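Local coordinates for protein pyridoxal kinase (Entamoeba histolytica, PDB 4S1H) that probably phosphorylates pyridoxal at the expense of ATP, yielding pyridoxal 5'-phosphate, and binds ADP and magnesium as a member of the ribokinase-like kinases, at residues 3-8 and 29-34; 22-27 and 259-264. All blocks are in the same frame, centred on the assembly; numbering follows the deposited sequence.

Contact 1: 3-8 and 29-34; sequences NKVLTI and FQIQSI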
loop_
_atom_site.group_PDB
_atom_site.type_symbol
_atom_site.label_atom_id
_atom_site.label_comp_id
_atom_site.label_asym_id
_atom_site.label_seq_id
_atom_site.Cartn_x
_atom_site.Cartn_y
_atom_site.Cartn_z
ATOM N N ASN A 3 -9.249 0.810 -12.949
ATOM C CA ASN A 3 -7.823 0.812 -12.677
ATOM C C ASN A 3 -7.088 1.351 -13.889
ATOM O O ASN A 3 -7.249 0.823 -14.975
ATOM C CB ASN A 3 -7.366 -0.609 -12.365
ATOM C CG ASN A 3 -7.970 -1.129 -11.079
ATOM O OD1 ASN A 3 -7.930 -0.439 -10.068
ATOM N ND2 ASN A 3 -8.518 -2.331 -11.110
ATOM N N LYS A 4 -6.307 2.407 -13.680
ATOM C CA LYS A 4 -5.566 3.061 -14.767
ATOM C C LYS A 4 -4.118 2.591 -14.817
ATOM O O LYS A 4 -3.491 2.644 -15.904
ATOM C CB LYS A 4 -5.659 4.568 -14.585
ATOM C CG LYS A 4 -5.006 5.367 -15.709
ATOM C CD LYS A 4 -5.250 6.863 -15.584
ATOM C CE LYS A 4 -6.680 7.249 -15.914
ATOM N NZ LYS A 4 -6.782 8.723 -16.082
ATOM N N VAL A 5 -3.555 2.199 -13.667
ATOM C CA VAL A 5 -2.168 1.796 -13.562
ATOM C C VAL A 5 -2.047 0.388 -13.016
ATOM O O VAL A 5 -2.790 0.013 -12.118
ATOM C CB VAL A 5 -1.360 2.742 -12.615
ATOM C CG1 VAL A 5 0.103 2.343 -12.524
ATOM C CG2 VAL A 5 -1.516 4.191 -13.071
ATOM N N LEU A 6 -1.081 -0.363 -13.536
ATOM C CA LEU A 6 -0.673 -1.633 -12.933
ATOM C C LEU A 6 0.786 -1.501 -12.595
ATOM O O LEU A 6 1.592 -1.108 -13.459
ATOM C CB LEU A 6 -0.904 -2.793 -13.887
ATOM C CG LEU A 6 -0.242 -4.119 -13.577
ATOM C CD1 LEU A 6 -0.878 -4.707 -12.313
ATOM C CD2 LEU A 6 -0.402 -5.048 -14.772
ATOM N N THR A 7 1.104 -1.777 -11.340
ATOM C CA THR A 7 2.483 -1.640 -10.871
ATOM C C THR A 7 2.903 -2.890 -10.119
ATOM O O THR A 7 2.218 -3.372 -9.191
ATOM C CB THR A 7 2.716 -0.344 -10.058
ATOM O OG1 THR A 7 3.988 -0.420 -9.399
ATOM C CG2 THR A 7 1.657 -0.128 -9.045
ATOM N N ILE A 8 4.024 -3.425 -10.541
ATOM C CA ILE A 8 4.550 -4.697 -10.084
ATOM C C ILE A 8 5.898 -4.431 -9.466
ATOM O O ILE A 8 6.867 -4.090 -10.179
ATOM C CB ILE A 8 4.674 -5.689 -11.283
ATOM C CG1 ILE A 8 3.321 -5.911 -11.970
ATOM C CG2 ILE A 8 5.335 -6.985 -10.851
ATOM C CD1 ILE A 8 3.384 -6.666 -13.290
ATOM N N PHE A 29 -2.184 11.146 -5.378
ATOM C CA PHE A 29 -2.579 11.758 -6.660
ATOM C C PHE A 29 -3.961 11.284 -7.115
ATOM O O PHE A 29 -4.425 11.715 -8.148
ATOM C CB PHE A 29 -1.544 11.449 -7.782
ATOM C CG PHE A 29 -0.358 12.393 -7.851
ATOM C CD1 PHE A 29 0.748 12.212 -7.049
ATOM C CD2 PHE A 29 -0.327 13.449 -8.786
ATOM C CE1 PHE A 29 1.830 13.066 -7.119
ATOM C CE2 PHE A 29 0.763 14.311 -8.868
ATOM C CZ PHE A 29 1.849 14.120 -8.027
ATOM N N GLN A 30 -4.581 10.370 -6.356
ATOM C CA GLN A 30 -5.881 9.805 -6.654
ATOM C C GLN A 30 -5.927 9.143 -8.038
ATOM O O GLN A 30 -6.909 9.253 -8.771
ATOM C CB GLN A 30 -6.975 10.844 -6.466
ATOM C CG GLN A 30 -7.037 11.351 -5.021
ATOM C CD GLN A 30 -7.859 12.583 -4.929
ATOM O OE1 GLN A 30 -7.363 13.663 -5.197
ATOM N NE2 GLN A 30 -9.131 12.435 -4.573
ATOM N N ILE A 31 -4.891 8.378 -8.305
ATOM C CA ILE A 31 -4.751 7.585 -9.538
ATOM C C ILE A 31 -5.043 6.125 -9.133
ATOM O O ILE A 31 -4.291 5.508 -8.372
ATOM C CB ILE A 31 -3.364 7.769 -10.174
ATOM C CG1 ILE A 31 -3.127 9.248 -10.605
ATOM C CG2 ILE A 31 -3.236 6.816 -11.352
ATOM C CD1 ILE A 31 -1.695 9.587 -10.974
ATOM N N GLN A 32 -6.191 5.615 -9.575
ATOM C CA GLN A 32 -6.599 4.272 -9.187
ATOM C C GLN A 32 -5.647 3.260 -9.827
ATOM O O GLN A 32 -5.459 3.259 -11.052
ATOM C CB GLN A 32 -8.025 3.993 -9.600
ATOM C CG GLN A 32 -8.480 2.646 -9.076
ATOM C CD GLN A 32 -9.962 2.402 -9.222
ATOM O OE1 GLN A 32 -10.773 3.273 -8.912
ATOM N NE2 GLN A 32 -10.328 1.208 -9.678
ATOM N N SER A 33 -5.041 2.415 -8.989
ATOM C CA SER A 33 -3.950 1.525 -9.416
ATOM C C SER A 33 -4.064 0.129 -8.807
ATOM O O SER A 33 -4.647 -0.034 -7.730
ATOM C CB SER A 33 -2.621 2.139 -9.015
ATOM O OG SER A 33 -2.522 3.458 -9.537
ATOM N N ILE A 34 -3.529 -0.843 -9.528
ATOM C CA ILE A 34 -3.354 -2.196 -9.067
ATOM C C ILE A 34 -1.899 -2.340 -8.615
ATOM O O ILE A 34 -0.983 -2.015 -9.371
ATOM C CB ILE A 34 -3.647 -3.206 -10.196
ATOM C CG1 ILE A 34 -5.063 -3.032 -10.759
ATOM C CG2 ILE A 34 -3.399 -4.623 -9.711
ATOM C CD1 ILE A 34 -5.294 -3.809 -12.050
HETATM O O HOH W 1 -7.745 -0.849 -7.281
#
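Val5 and Leu6 run parallel to Ser33 and Ile34 as neighbouring strands, with Ile34 N bonded to Val5 O at 2.8 Å and Thr7 N to Ile34 O. One step earlier Gln32 O receives Lys4 N and, weakly, Val5 N. Just before the two strands begin, side chains take over: Gln32 NE2 donates to Asn3 OD1 at 2.9 Å. OD1 lies in the amide plane of Gln32, the donor stands well above the Asn3 carbonyl plane, and the two amide planes are 70° apart. A water donates to the same OD1 and to Ser33 O, and Asn3 ND2 is bonded to Leu72 O and to Ser14 OG of the second subunit. The amide of Asn3 also lies against Ile34, whose CG1 comes 3.5 Å from Asn3 CG. This is the first beta-alpha-beta unit of the ribokinase-like fold, strands 5-9 and 33-41 joined through helix 18-28. Leu6 and Ile34 share one face of the sheet, Leu6 CD1 meeting Ile34 CG2 at 3.6 Å. On the face of Val5 and Ser33, Val5 CG2 packs on Ile31 CG2 at 3.6 Å. Ser33 OG, anti to its own carbonyl carbon (chi1 -55°), reaches back to bond Ile31 O and lies 3.4 Å from Val5 CB. Thr7 CG2 abuts Ile34 O, while its OG1 bonds Asn19 and Tyr222.

Contact 2: 22-27 and 259-264; sequences GMIILD and NIINCI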
loop_
_atom_site.group_PDB
_atom_site.type_symbol
_atom_site.label_atom_id
_atom_site.label_comp_id
_atom_site.label_asym_id
_atom_site.label_seq_id
_atom_site.Cartn_x
_atom_site.Cartn_y
_atom_site.Cartn_z
ATOM N N GLY A 22 4.881 3.466 -4.170
ATOM C CA GLY A 22 3.902 3.591 -5.217
ATOM C C GLY A 22 2.515 3.797 -4.668
ATOM O O GLY A 22 1.786 4.661 -5.142
ATOM N N MET A 23 2.182 3.065 -3.627
ATOM C CA MET A 23 0.836 3.203 -3.049
ATOM C C MET A 23 0.648 4.604 -2.486
ATOM O O MET A 23 -0.356 5.263 -2.730
ATOM C CB MET A 23 0.605 2.149 -1.960
ATOM C CG MET A 23 0.624 0.698 -2.453
ATOM S SD MET A 23 0.752 -0.579 -1.131
ATOM C CE MET A 23 1.090 -2.027 -2.102
ATOM N N ILE A 24 1.610 5.055 -1.684
ATOM C CA ILE A 24 1.527 6.340 -1.038
ATOM C C ILE A 24 1.379 7.442 -2.090
ATOM O O ILE A 24 0.544 8.337 -1.954
ATOM C CB ILE A 24 2.767 6.612 -0.162
ATOM C CG1 ILE A 24 2.768 5.658 1.033
ATOM C CG2 ILE A 24 2.797 8.067 0.321
ATOM C CD1 ILE A 24 4.129 5.535 1.699
ATOM N N ILE A 25 2.207 7.378 -3.132
ATOM C CA ILE A 25 2.255 8.455 -4.117
ATOM C C ILE A 25 1.005 8.433 -5.020
ATOM O O ILE A 25 0.326 9.452 -5.172
ATOM C CB ILE A 25 3.570 8.442 -4.920
ATOM C CG1 ILE A 25 4.715 8.658 -3.938
ATOM C CG2 ILE A 25 3.520 9.504 -6.005
ATOM C CD1 ILE A 25 6.083 8.237 -4.447
ATOM N N LEU A 26 0.730 7.295 -5.631
ATOM C CA LEU A 26 -0.439 7.166 -6.526
ATOM C C LEU A 26 -1.749 7.381 -5.767
ATOM O O LEU A 26 -2.654 8.055 -6.287
ATOM C CB LEU A 26 -0.431 5.831 -7.259
ATOM C CG LEU A 26 0.664 5.668 -8.313
ATOM C CD1 LEU A 26 0.854 4.224 -8.746
ATOM C CD2 LEU A 26 0.415 6.547 -9.533
ATOM N N ASP A 27 -1.842 6.884 -4.545
ATOM C CA ASP A 27 -3.034 7.207 -3.708
ATOM C C ASP A 27 -3.172 8.743 -3.502
ATOM O O ASP A 27 -4.266 9.307 -3.657
ATOM C CB ASP A 27 -3.038 6.492 -2.321
ATOM C CG ASP A 27 -3.151 4.931 -2.400
ATOM O OD1 ASP A 27 -3.440 4.341 -3.475
ATOM O OD2 ASP A 27 -2.913 4.265 -1.342
ATOM N N ASN A 259 11.169 10.492 4.540
ATOM C CA ASN A 259 10.041 11.067 5.280
ATOM C C ASN A 259 8.791 11.310 4.389
ATOM O O ASN A 259 8.206 12.394 4.400
ATOM C CB ASN A 259 10.506 12.351 5.954
ATOM C CG ASN A 259 9.581 12.833 7.037
ATOM O OD1 ASN A 259 8.731 12.084 7.531
ATOM N ND2 ASN A 259 9.767 14.074 7.452
ATOM N N ILE A 260 8.356 10.281 3.688
ATOM C CA ILE A 260 7.330 10.437 2.695
ATOM C C ILE A 260 5.940 10.641 3.321
ATOM O O ILE A 260 5.157 11.397 2.776
ATOM C CB ILE A 260 7.386 9.299 1.644
ATOM C CG1 ILE A 260 6.530 9.668 0.432
ATOM C CG2 ILE A 260 6.962 7.960 2.221
ATOM C CD1 ILE A 260 6.657 8.684 -0.710
ATOM N N ILE A 261 5.656 10.018 4.460
ATOM C CA ILE A 261 4.293 10.156 5.081
ATOM C C ILE A 261 4.007 11.611 5.493
ATOM O O ILE A 261 2.973 12.185 5.138
ATOM C CB ILE A 261 4.101 9.205 6.273
ATOM C CG1 ILE A 261 4.225 7.732 5.846
ATOM C CG2 ILE A 261 2.726 9.405 6.920
ATOM C CD1 ILE A 261 3.213 7.240 4.825
ATOM N N ASN A 262 4.942 12.236 6.196
ATOM C CA ASN A 262 4.808 13.639 6.579
ATOM C C ASN A 262 4.835 14.611 5.398
ATOM O O ASN A 262 4.315 15.721 5.507
ATOM C CB ASN A 262 5.827 14.014 7.652
ATOM C CG ASN A 262 5.574 13.264 8.956
ATOM O OD1 ASN A 262 4.432 13.223 9.421
ATOM N ND2 ASN A 262 6.599 12.576 9.489
ATOM N N CYS A 263 5.418 14.166 4.278
ATOM C CA CYS A 263 5.514 14.962 3.091
ATOM C C CYS A 263 4.377 14.719 2.112
ATOM O O CYS A 263 4.357 15.342 1.061
ATOM C CB CYS A 263 6.890 14.750 2.428
ATOM S SG CYS A 263 8.233 15.485 3.429
ATOM N N ILE A 264 3.370 13.899 2.478
ATOM C CA ILE A 264 2.254 13.665 1.571
ATOM C C ILE A 264 1.627 14.947 1.013
ATOM O O ILE A 264 1.387 14.990 -0.173
ATOM C CB ILE A 264 1.192 12.712 2.217
ATOM C CG1 ILE A 264 1.670 11.260 2.125
ATOM C CG2 ILE A 264 -0.185 12.867 1.569
ATOM C CD1 ILE A 264 0.902 10.287 3.024
#
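Ile24 projects from helix 18-28 against three isoleucines of the 259-264 loop, and the contact between the two segments is wholly apolar, without a hydrogen bond across it. The two branches of Ile24 divide the work. Its CG1 lies anti to the carbonyl carbon (chi1 -68°). The CD1 beyond it meets Ile261 CD1 at 3.7 Å and also touches Ile260 CG2. The other branch, CG2, rests on Ile264 CG1 at 3.8 Å. Ile24 crosses Ile261 and Ile264 at about a right angle but Ile260 more obliquely. Beside it, Ile260 extends CD1 to both CG1 and CD1 of Ile25, 3.8 Å from each. Phe16 packs on Ile24, Ile260 and Ile261, and Ile25 also touches Thr219, Tyr222 and Ser226 of helix 216-229, which makes this the tightly filled side. The second subunit comes in at Ile24 and Ile261, its Asp27 packing on both while its Gln30 NE2 bonds Ile261 O.

Ile260 and Ile261 are buried, whereas Ile264, which meets Ile24 within these two segments, is partly exposed. Farther out the loop turns polar: exposed Asn262 donates ND2 to Asn259 OD1 at 2.9 Å, in the carbonyl plane and on a lone pair, bracing the loop on itself. A type I beta turn from Ile261 to Ile264 presents both of these side chains beside Ile24. The loop after helix 234-250 thus packs on the helix of the first beta-alpha-beta crossover of a ribokinase-like fold, at the dimer interface.

From the N terminus the chain runs through strand 5-9, helix 18-28 and strand 33-41, and contact 1 closes this short loop, with 20 residues between its segments. Contact 2 starts inside that loop, on the intervening helix, and closes a much longer one of 231 residues at 259-264; the segments alternate, so the two closures cross. Their centres lie 14 Å apart, and Leu26 joins them: its carbonyl oxygen probably accepts a bond from Ile31 N, and its CD1 packs on Ser33. Contact 1 pairs two strands of the central sheet, while contact 2 ties the helix connecting them to the C-terminal part. Both also touch the second subunit.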